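Long-range contacts in succinate dehydrogenase subunit A (Mycolicibacterium smegmatis, PDB 7D6V), which probably oxidises succinate to fumarate with its bound FAD and passes the electrons to the iron-sulfur subunit of a membrane-bound respiratory complex: residues R6-D10 and I166-H170; I25-E29 and L151-D155; A354-K358 and D375-D379. All coordinates share one frame. Residues are numbered along the deposited sequence.

Contact 1 of 3, residues R6-D10 and I166-H170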
loop_
_atom_site.group_PDB
_atom_site.type_symbol
_atom_site.label_atom_id
_atom_site.label_comp_id
_atom_site.label_asym_id
_atom_site.label_seq_id
_atom_site.Cartn_x
_atom_site.Cartn_y
_atom_site.Cartn_z
ATOM N N ARG A 6 1.869 -18.571 28.141
ATOM C CA ARG A 6 0.432 -18.520 28.378
ATOM C C ARG A 6 -0.036 -17.095 28.629
ATOM O O ARG A 6 0.592 -16.345 29.382
ATOM C CB ARG A 6 0.040 -19.399 29.564
ATOM C CG ARG A 6 0.526 -20.823 29.461
ATOM C CD ARG A 6 0.363 -21.538 30.782
ATOM N NE ARG A 6 -0.997 -22.028 30.964
ATOM C CZ ARG A 6 -1.347 -23.304 30.862
ATOM N NH1 ARG A 6 -2.609 -23.663 31.045
ATOM N NH2 ARG A 6 -0.433 -24.220 30.576
ATOM N N HIS A 7 -1.154 -16.737 28.005
ATOM C CA HIS A 7 -1.785 -15.440 28.190
ATOM C C HIS A 7 -3.255 -15.638 28.523
ATOM O O HIS A 7 -3.882 -16.606 28.086
ATOM C CB HIS A 7 -1.646 -14.567 26.943
ATOM C CG HIS A 7 -0.230 -14.344 26.520
ATOM N ND1 HIS A 7 0.603 -13.445 27.150
ATOM C CD2 HIS A 7 0.502 -14.902 25.528
ATOM C CE1 HIS A 7 1.787 -13.461 26.567
ATOM N NE2 HIS A 7 1.752 -14.336 25.579
ATOM N N SER A 8 -3.802 -14.713 29.306
ATOM C CA SER A 8 -5.188 -14.773 29.752
ATOM C C SER A 8 -5.909 -13.517 29.288
ATOM O O SER A 8 -5.475 -12.402 29.594
ATOM C CB SER A 8 -5.268 -14.912 31.271
ATOM O OG SER A 8 -6.595 -15.159 31.690
ATOM N N TYR A 9 -7.005 -13.698 28.555
ATOM C CA TYR A 9 -7.781 -12.591 28.018
ATOM C C TYR A 9 -9.261 -12.936 28.084
ATOM O O TYR A 9 -9.645 -14.052 28.435
ATOM C CB TYR A 9 -7.367 -12.260 26.581
ATOM C CG TYR A 9 -6.026 -11.582 26.485
ATOM C CD1 TYR A 9 -5.913 -10.207 26.606
ATOM C CD2 TYR A 9 -4.867 -12.319 26.292
ATOM C CE1 TYR A 9 -4.689 -9.585 26.526
ATOM C CE2 TYR A 9 -3.640 -11.707 26.212
ATOM C CZ TYR A 9 -3.555 -10.340 26.330
ATOM O OH TYR A 9 -2.330 -9.725 26.250
ATOM N N ASP A 10 -10.096 -11.953 27.754
ATOM C CA ASP A 10 -11.537 -12.165 27.688
ATOM C C ASP A 10 -11.978 -12.672 26.322
ATOM O O ASP A 10 -12.861 -13.529 26.234
ATOM C CB ASP A 10 -12.280 -10.870 28.017
ATOM C CG ASP A 10 -12.203 -10.508 29.483
ATOM O OD1 ASP A 10 -12.298 -11.420 30.329
ATOM O OD2 ASP A 10 -12.052 -9.309 29.791
ATOM N N ILE A 166 -5.834 -3.843 25.109
ATOM C CA ILE A 166 -5.670 -4.377 23.762
ATOM C C ILE A 166 -4.197 -4.686 23.546
ATOM O O ILE A 166 -3.347 -3.801 23.695
ATOM C CB ILE A 166 -6.166 -3.401 22.683
ATOM C CG1 ILE A 166 -7.685 -3.270 22.719
ATOM C CG2 ILE A 166 -5.724 -3.865 21.308
ATOM C CD1 ILE A 166 -8.222 -2.347 21.655
ATOM N N ARG A 167 -3.898 -5.928 23.181
ATOM C CA ARG A 167 -2.559 -6.321 22.776
ATOM C C ARG A 167 -2.623 -6.988 21.411
ATOM O O ARG A 167 -3.518 -7.794 21.147
ATOM C CB ARG A 167 -1.915 -7.262 23.793
ATOM C CG ARG A 167 -0.442 -7.497 23.542
ATOM C CD ARG A 167 0.212 -8.230 24.686
ATOM N NE ARG A 167 1.555 -8.669 24.331
ATOM C CZ ARG A 167 2.340 -9.389 25.122
ATOM N NH1 ARG A 167 1.918 -9.754 26.323
ATOM N NH2 ARG A 167 3.547 -9.741 24.712
ATOM N N VAL A 168 -1.672 -6.647 20.547
ATOM C CA VAL A 168 -1.598 -7.178 19.191
ATOM C C VAL A 168 -0.453 -8.175 19.126
ATOM O O VAL A 168 0.671 -7.868 19.540
ATOM C CB VAL A 168 -1.407 -6.058 18.153
ATOM C CG1 VAL A 168 -1.451 -6.628 16.748
ATOM C CG2 VAL A 168 -2.464 -4.984 18.327
ATOM N N PHE A 169 -0.738 -9.368 18.612
ATOM C CA PHE A 169 0.255 -10.420 18.416
ATOM C C PHE A 169 0.361 -10.666 16.914
ATOM O O PHE A 169 -0.313 -11.544 16.374
ATOM C CB PHE A 169 -0.118 -11.713 19.153
ATOM C CG PHE A 169 -0.320 -11.550 20.634
ATOM C CD1 PHE A 169 0.627 -12.021 21.526
ATOM C CD2 PHE A 169 -1.470 -10.966 21.136
ATOM C CE1 PHE A 169 0.442 -11.892 22.884
ATOM C CE2 PHE A 169 -1.657 -10.833 22.495
ATOM C CZ PHE A 169 -0.701 -11.299 23.368
ATOM N N HIS A 170 1.210 -9.900 16.241
ATOM C CA HIS A 170 1.423 -10.098 14.817
ATOM C C HIS A 170 2.487 -11.168 14.591
ATOM O O HIS A 170 3.270 -11.495 15.485
ATOM C CB HIS A 170 1.831 -8.794 14.131
ATOM C CG HIS A 170 3.154 -8.262 14.581
ATOM N ND1 HIS A 170 4.317 -8.450 13.868
ATOM C CD2 HIS A 170 3.495 -7.539 15.672
ATOM C CE1 HIS A 170 5.319 -7.868 14.503
ATOM N NE2 HIS A 170 4.846 -7.308 15.601
#
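Phe169 turns the edge of its ring onto a face of the His7 imidazole, a T-shaped pair with centroids 5.2 Å apart and planes at 59°. The contact joins two sheets of the Rossmann-type FAD-binding fold: Phe169 lies on strand 166-169, an edge strand of the parallel sheet, and His7 on strand 5-7, which edges the neighbouring mixed sheet. Along both backbones alternate side chains face the gap, so His7 and Tyr9 meet Arg167 and Phe169 while their neighbours point elsewhere. Aromatic rings suit this place because they fill a gap too wide for backbone pairing; the nearest CA atoms, those of Tyr9 and Ile166, are 9.5 Å apart. Beyond the pair, His7 NE2 is hydrogen-bonded to Glu5, and Phe169 also stacks edge-to-face with Phe200. The long, extended Arg167 runs past both His7 and Tyr9, its methylenes covering the tyrosine end. Tyr9 CE2 lies 4.1 Å from Phe169 CZ, and Tyr9 OH comes within 3.3 Å of Arg167 CD.

Contact 2 of 3, residues I25-E29 and L151-D155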
loop_
_atom_site.group_PDB
_atom_site.type_symbol
_atom_site.label_atom_id
_atom_site.label_comp_id
_atom_site.label_asym_id
_atom_site.label_seq_id
_atom_site.Cartn_x
_atom_site.Cartn_y
_atom_site.Cartn_z
ATOM N N ILE A 25 -12.195 -3.265 18.177
ATOM C CA ILE A 25 -12.624 -1.947 18.639
ATOM C C ILE A 25 -13.926 -2.055 19.422
ATOM O O ILE A 25 -14.071 -1.473 20.504
ATOM C CB ILE A 25 -12.754 -0.978 17.450
ATOM C CG1 ILE A 25 -11.391 -0.752 16.802
ATOM C CG2 ILE A 25 -13.350 0.340 17.898
ATOM C CD1 ILE A 25 -11.460 -0.133 15.436
ATOM N N GLU A 26 -14.884 -2.825 18.902
ATOM C CA GLU A 26 -16.169 -2.959 19.583
ATOM C C GLU A 26 -16.020 -3.642 20.938
ATOM O O GLU A 26 -16.614 -3.204 21.935
ATOM C CB GLU A 26 -17.146 -3.730 18.697
ATOM C CG GLU A 26 -18.490 -4.001 19.337
ATOM C CD GLU A 26 -19.351 -2.762 19.451
ATOM O OE1 GLU A 26 -18.972 -1.712 18.893
ATOM O OE2 GLU A 26 -20.413 -2.838 20.100
ATOM N N ALA A 27 -15.227 -4.714 20.997
ATOM C CA ALA A 27 -15.044 -5.436 22.251
ATOM C C ALA A 27 -14.350 -4.567 23.291
ATOM O O ALA A 27 -14.681 -4.631 24.480
ATOM C CB ALA A 27 -14.254 -6.720 22.006
ATOM N N ARG A 28 -13.378 -3.756 22.868
ATOM C CA ARG A 28 -12.752 -2.829 23.803
ATOM C C ARG A 28 -13.744 -1.778 24.281
ATOM O O ARG A 28 -13.722 -1.385 25.452
ATOM C CB ARG A 28 -11.536 -2.162 23.165
ATOM C CG ARG A 28 -10.634 -1.449 24.164
ATOM C CD ARG A 28 -10.920 0.039 24.193
ATOM N NE ARG A 28 -9.916 0.794 24.932
ATOM C CZ ARG A 28 -10.047 2.074 25.260
ATOM N NH1 ARG A 28 -11.145 2.734 24.919
ATOM N NH2 ARG A 28 -9.087 2.695 25.929
ATOM N N GLU A 29 -14.616 -1.302 23.388
ATOM C CA GLU A 29 -15.610 -0.314 23.795
ATOM C C GLU A 29 -16.548 -0.883 24.851
ATOM O O GLU A 29 -16.904 -0.193 25.813
ATOM C CB GLU A 29 -16.409 0.175 22.588
ATOM C CG GLU A 29 -15.599 0.961 21.570
ATOM C CD GLU A 29 -15.095 2.288 22.098
ATOM O OE1 GLU A 29 -15.783 2.898 22.943
ATOM O OE2 GLU A 29 -14.009 2.722 21.660
ATOM N N LEU A 151 -6.618 3.954 20.735
ATOM C CA LEU A 151 -7.237 3.378 21.922
ATOM C C LEU A 151 -6.186 2.937 22.931
ATOM O O LEU A 151 -6.351 3.139 24.139
ATOM C CB LEU A 151 -8.137 2.211 21.525
ATOM C CG LEU A 151 -9.438 2.611 20.827
ATOM C CD1 LEU A 151 -10.184 1.391 20.324
ATOM C CD2 LEU A 151 -10.311 3.425 21.754
ATOM N N GLN A 152 -5.085 2.353 22.459
ATOM C CA GLN A 152 -4.059 1.980 23.425
ATOM C C GLN A 152 -3.253 3.176 23.924
ATOM O O GLN A 152 -2.696 3.106 25.019
ATOM C CB GLN A 152 -3.123 0.904 22.872
ATOM C CG GLN A 152 -2.671 1.044 21.455
ATOM C CD GLN A 152 -2.084 -0.250 20.931
ATOM O OE1 GLN A 152 -2.250 -1.306 21.537
ATOM N NE2 GLN A 152 -1.391 -0.174 19.804
ATOM N N GLN A 153 -3.208 4.282 23.178
ATOM C CA GLN A 153 -2.675 5.519 23.746
ATOM C C GLN A 153 -3.543 6.015 24.898
ATOM O O GLN A 153 -3.028 6.471 25.929
ATOM C CB GLN A 153 -2.558 6.592 22.664
ATOM C CG GLN A 153 -1.357 6.431 21.761
ATOM C CD GLN A 153 -1.450 7.282 20.514
ATOM O OE1 GLN A 153 -2.510 7.807 20.187
ATOM N NE2 GLN A 153 -0.339 7.421 19.809
ATOM N N GLU A 154 -4.866 5.936 24.738
ATOM C CA GLU A 154 -5.762 6.272 25.843
ATOM C C GLU A 154 -5.547 5.336 27.027
ATOM O O GLU A 154 -5.571 5.767 28.187
ATOM C CB GLU A 154 -7.219 6.219 25.387
ATOM C CG GLU A 154 -7.542 7.091 24.192
ATOM C CD GLU A 154 -8.898 6.771 23.594
ATOM O OE1 GLU A 154 -9.846 6.524 24.368
ATOM O OE2 GLU A 154 -9.016 6.758 22.351
ATOM N N ASP A 155 -5.352 4.046 26.750
ATOM C CA ASP A 155 -5.063 3.092 27.818
ATOM C C ASP A 155 -3.760 3.436 28.526
ATOM O O ASP A 155 -3.653 3.295 29.747
ATOM C CB ASP A 155 -5.002 1.672 27.258
ATOM C CG ASP A 155 -6.358 1.152 26.840
ATOM O OD1 ASP A 155 -7.372 1.619 27.395
ATOM O OD2 ASP A 155 -6.409 0.274 25.955
#
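The helical segments 25-29 and 151-155, of helices 18-30 and 136-159, run in nearly the same direction, at 28°, but their local axes approach no closer than 12.5 Å, and the nearest CA atoms, of Ile25 and Leu151, are 8.3 Å apart. So wide a spacing calls for long side chains. Leu151 fills the near part of the gap, its CD1 4.1 Å from Ile25 CG2. Farther along, Arg28 stretches across, and its NH2 makes a very short salt bridge of 2.5 Å to Asp155 OD1. In the fold, helix 18-30 is the first helix of the Rossmann-type beta-alpha-beta unit, between strands 11-14 and 34-37, while helix 136-159 leads into strand 166-169 of the same sheet. Leucine suits its position because its methyl can cover a planar cation: CD2 of Leu151 sits over one face of the Arg28 guanidinium, 3.3 Å from NH1. Glu154 adds a second negative charge, although its OE1 stays 4.0 Å from Arg28 NH1, beyond salt-bridge range. Gln153 hydrogen-bonds Ile115 and Ser117 of the iron-sulfur subunit.

Contact 3 of 3, residues A354-K358 and D375-D379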
loop_
_atom_site.group_PDB
_atom_site.type_symbol
_atom_site.label_atom_id
_atom_site.label_comp_id
_atom_site.label_asym_id
_atom_site.label_seq_id
_atom_site.Cartn_x
_atom_site.Cartn_y
_atom_site.Cartn_z
ATOM N N ALA A 354 -2.648 2.431 -30.566
ATOM C CA ALA A 354 -1.887 2.339 -29.325
ATOM C C ALA A 354 -2.231 3.472 -28.368
ATOM O O ALA A 354 -2.309 3.264 -27.152
ATOM C CB ALA A 354 -0.390 2.334 -29.630
ATOM N N GLU A 355 -2.433 4.682 -28.893
ATOM C CA GLU A 355 -2.735 5.806 -28.014
ATOM C C GLU A 355 -4.159 5.735 -27.483
ATOM O O GLU A 355 -4.425 6.186 -26.364
ATOM C CB GLU A 355 -2.505 7.127 -28.742
ATOM C CG GLU A 355 -2.057 8.249 -27.824
ATOM C CD GLU A 355 -3.217 8.912 -27.111
ATOM O OE1 GLU A 355 -4.330 8.931 -27.676
ATOM O OE2 GLU A 355 -3.017 9.408 -25.983
ATOM N N GLU A 356 -5.085 5.180 -28.267
ATOM C CA GLU A 356 -6.451 5.012 -27.789
ATOM C C GLU A 356 -6.500 4.029 -26.626
ATOM O O GLU A 356 -7.293 4.198 -25.691
ATOM C CB GLU A 356 -7.352 4.547 -28.932
ATOM C CG GLU A 356 -8.823 4.898 -28.758
ATOM C CD GLU A 356 -9.608 3.822 -28.032
ATOM O OE1 GLU A 356 -9.059 2.720 -27.819
ATOM O OE2 GLU A 356 -10.779 4.076 -27.682
ATOM N N ILE A 357 -5.662 2.992 -26.672
ATOM C CA ILE A 357 -5.588 2.036 -25.572
ATOM C C ILE A 357 -5.054 2.709 -24.314
ATOM O O ILE A 357 -5.624 2.571 -23.225
ATOM C CB ILE A 357 -4.722 0.828 -25.971
ATOM C CG1 ILE A 357 -5.357 0.076 -27.142
ATOM C CG2 ILE A 357 -4.512 -0.096 -24.780
ATOM C CD1 ILE A 357 -4.456 -0.968 -27.752
ATOM N N LYS A 358 -3.955 3.456 -24.446
ATOM C CA LYS A 358 -3.309 4.057 -23.285
ATOM C C LYS A 358 -4.181 5.102 -22.601
ATOM O O LYS A 358 -3.908 5.458 -21.450
ATOM C CB LYS A 358 -1.972 4.673 -23.696
ATOM C CG LYS A 358 -0.943 3.645 -24.124
ATOM C CD LYS A 358 0.424 4.271 -24.345
ATOM C CE LYS A 358 0.471 5.072 -25.630
ATOM N NZ LYS A 358 1.841 5.585 -25.900
ATOM N N ASP A 375 3.480 -5.366 -23.164
ATOM C CA ASP A 375 2.920 -4.181 -23.802
ATOM C C ASP A 375 1.500 -4.496 -24.251
ATOM O O ASP A 375 1.291 -5.325 -25.142
ATOM C CB ASP A 375 3.784 -3.734 -24.977
ATOM C CG ASP A 375 3.784 -2.231 -25.156
ATOM O OD1 ASP A 375 2.823 -1.579 -24.700
ATOM O OD2 ASP A 375 4.745 -1.700 -25.749
ATOM N N ILE A 376 0.525 -3.828 -23.631
ATOM C CA ILE A 376 -0.877 -4.034 -23.982
ATOM C C ILE A 376 -1.134 -3.621 -25.423
ATOM O O ILE A 376 -1.935 -4.248 -26.126
ATOM C CB ILE A 376 -1.776 -3.267 -22.992
ATOM C CG1 ILE A 376 -1.519 -3.757 -21.569
ATOM C CG2 ILE A 376 -3.238 -3.449 -23.322
ATOM C CD1 ILE A 376 -1.828 -5.221 -21.385
ATOM N N THR A 377 -0.454 -2.578 -25.892
ATOM C CA THR A 377 -0.624 -2.087 -27.252
ATOM C C THR A 377 0.140 -2.902 -28.288
ATOM O O THR A 377 -0.007 -2.635 -29.485
ATOM C CB THR A 377 -0.189 -0.620 -27.338
ATOM O OG1 THR A 377 1.235 -0.537 -27.222
ATOM C CG2 THR A 377 -0.828 0.190 -26.223
ATOM N N LYS A 378 0.943 -3.883 -27.874
ATOM C CA LYS A 378 1.755 -4.645 -28.814
ATOM C C LYS A 378 1.515 -6.146 -28.788
ATOM O O LYS A 378 1.612 -6.780 -29.839
ATOM C CB LYS A 378 3.250 -4.398 -28.560
ATOM C CG LYS A 378 3.705 -2.972 -28.803
ATOM C CD LYS A 378 5.183 -2.931 -29.157
ATOM C CE LYS A 378 6.038 -3.491 -28.033
ATOM N NZ LYS A 378 7.489 -3.244 -28.260
ATOM N N ASP A 379 1.203 -6.733 -27.634
ATOM C CA ASP A 379 1.157 -8.183 -27.505
ATOM C C ASP A 379 -0.097 -8.625 -26.766
ATOM O O ASP A 379 -0.666 -7.878 -25.968
ATOM C CB ASP A 379 2.399 -8.711 -26.778
ATOM C CG ASP A 379 3.666 -8.519 -27.583
ATOM O OD1 ASP A 379 3.595 -8.585 -28.827
ATOM O OD2 ASP A 379 4.733 -8.298 -26.973
#
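Thr377 does most of the work here, and its p rotamer (chi1 71°) explains how. This rotamer directs OG1 back along its own loop to donate a 3.2 Å hydrogen bond to Asp375 OD1, and leaves the methyl CG2 against the helix. There CG2 lies 3.5 Å from Ala354 O, 4.0 Å from Ile357 CB and 4.0 Å from Lys358 CG. Threonine suits the place because its hydroxyl finds an acceptor within the loop while its methyl rests on both a carbonyl and aliphatic carbons of the helix; the small Ala354 allows close approach, its CB 3.7 Å from Thr377 CB. Ile357, in its mt rotamer, brings CG2 to 3.9 Å from Ile376 CG2. Ile376 is mm, which folds its far end away from the helix; its side chain packs on Tyr365 and Phe368 of helix 362-372. Lys358 contributes its methylene CG at the exposed margin. Asp375 O accepts hydrogen bonds from Lys378 N at 3.1 Å and Asp379 N at 2.9 Å. The phi/psi of Ile376 and Thr377 are those of a type I beta turn, here with an added i+4 bond, packed against the first turn of helix 354-360, probably in the capping domain of this flavoprotein family.

In the fold
Contacts 1 and 2 belong to one neighbourhood, with centres 13 Å apart, whereas contact 3, its centre about 50 Å from theirs, shares no element with them. Contact 2 is nested within the chain loop closed by contact 1, and helix 136-159 leads directly into strand 166-169; Ile166 CD1 packs 3.6 Å from Arg28 CG. All are partly buried, but contact 1 has no exposed touching residue, contact 2 one of six and contact 3 two of five, so contact 3 is nearest the surface. Their chemistry differs accordingly: aromatic rings bridge two sheets in contact 1, a salt bridge spans separated helices near the iron-sulfur subunit in contact 2, and aliphatic carbons pack a turn against a helix in contact 3.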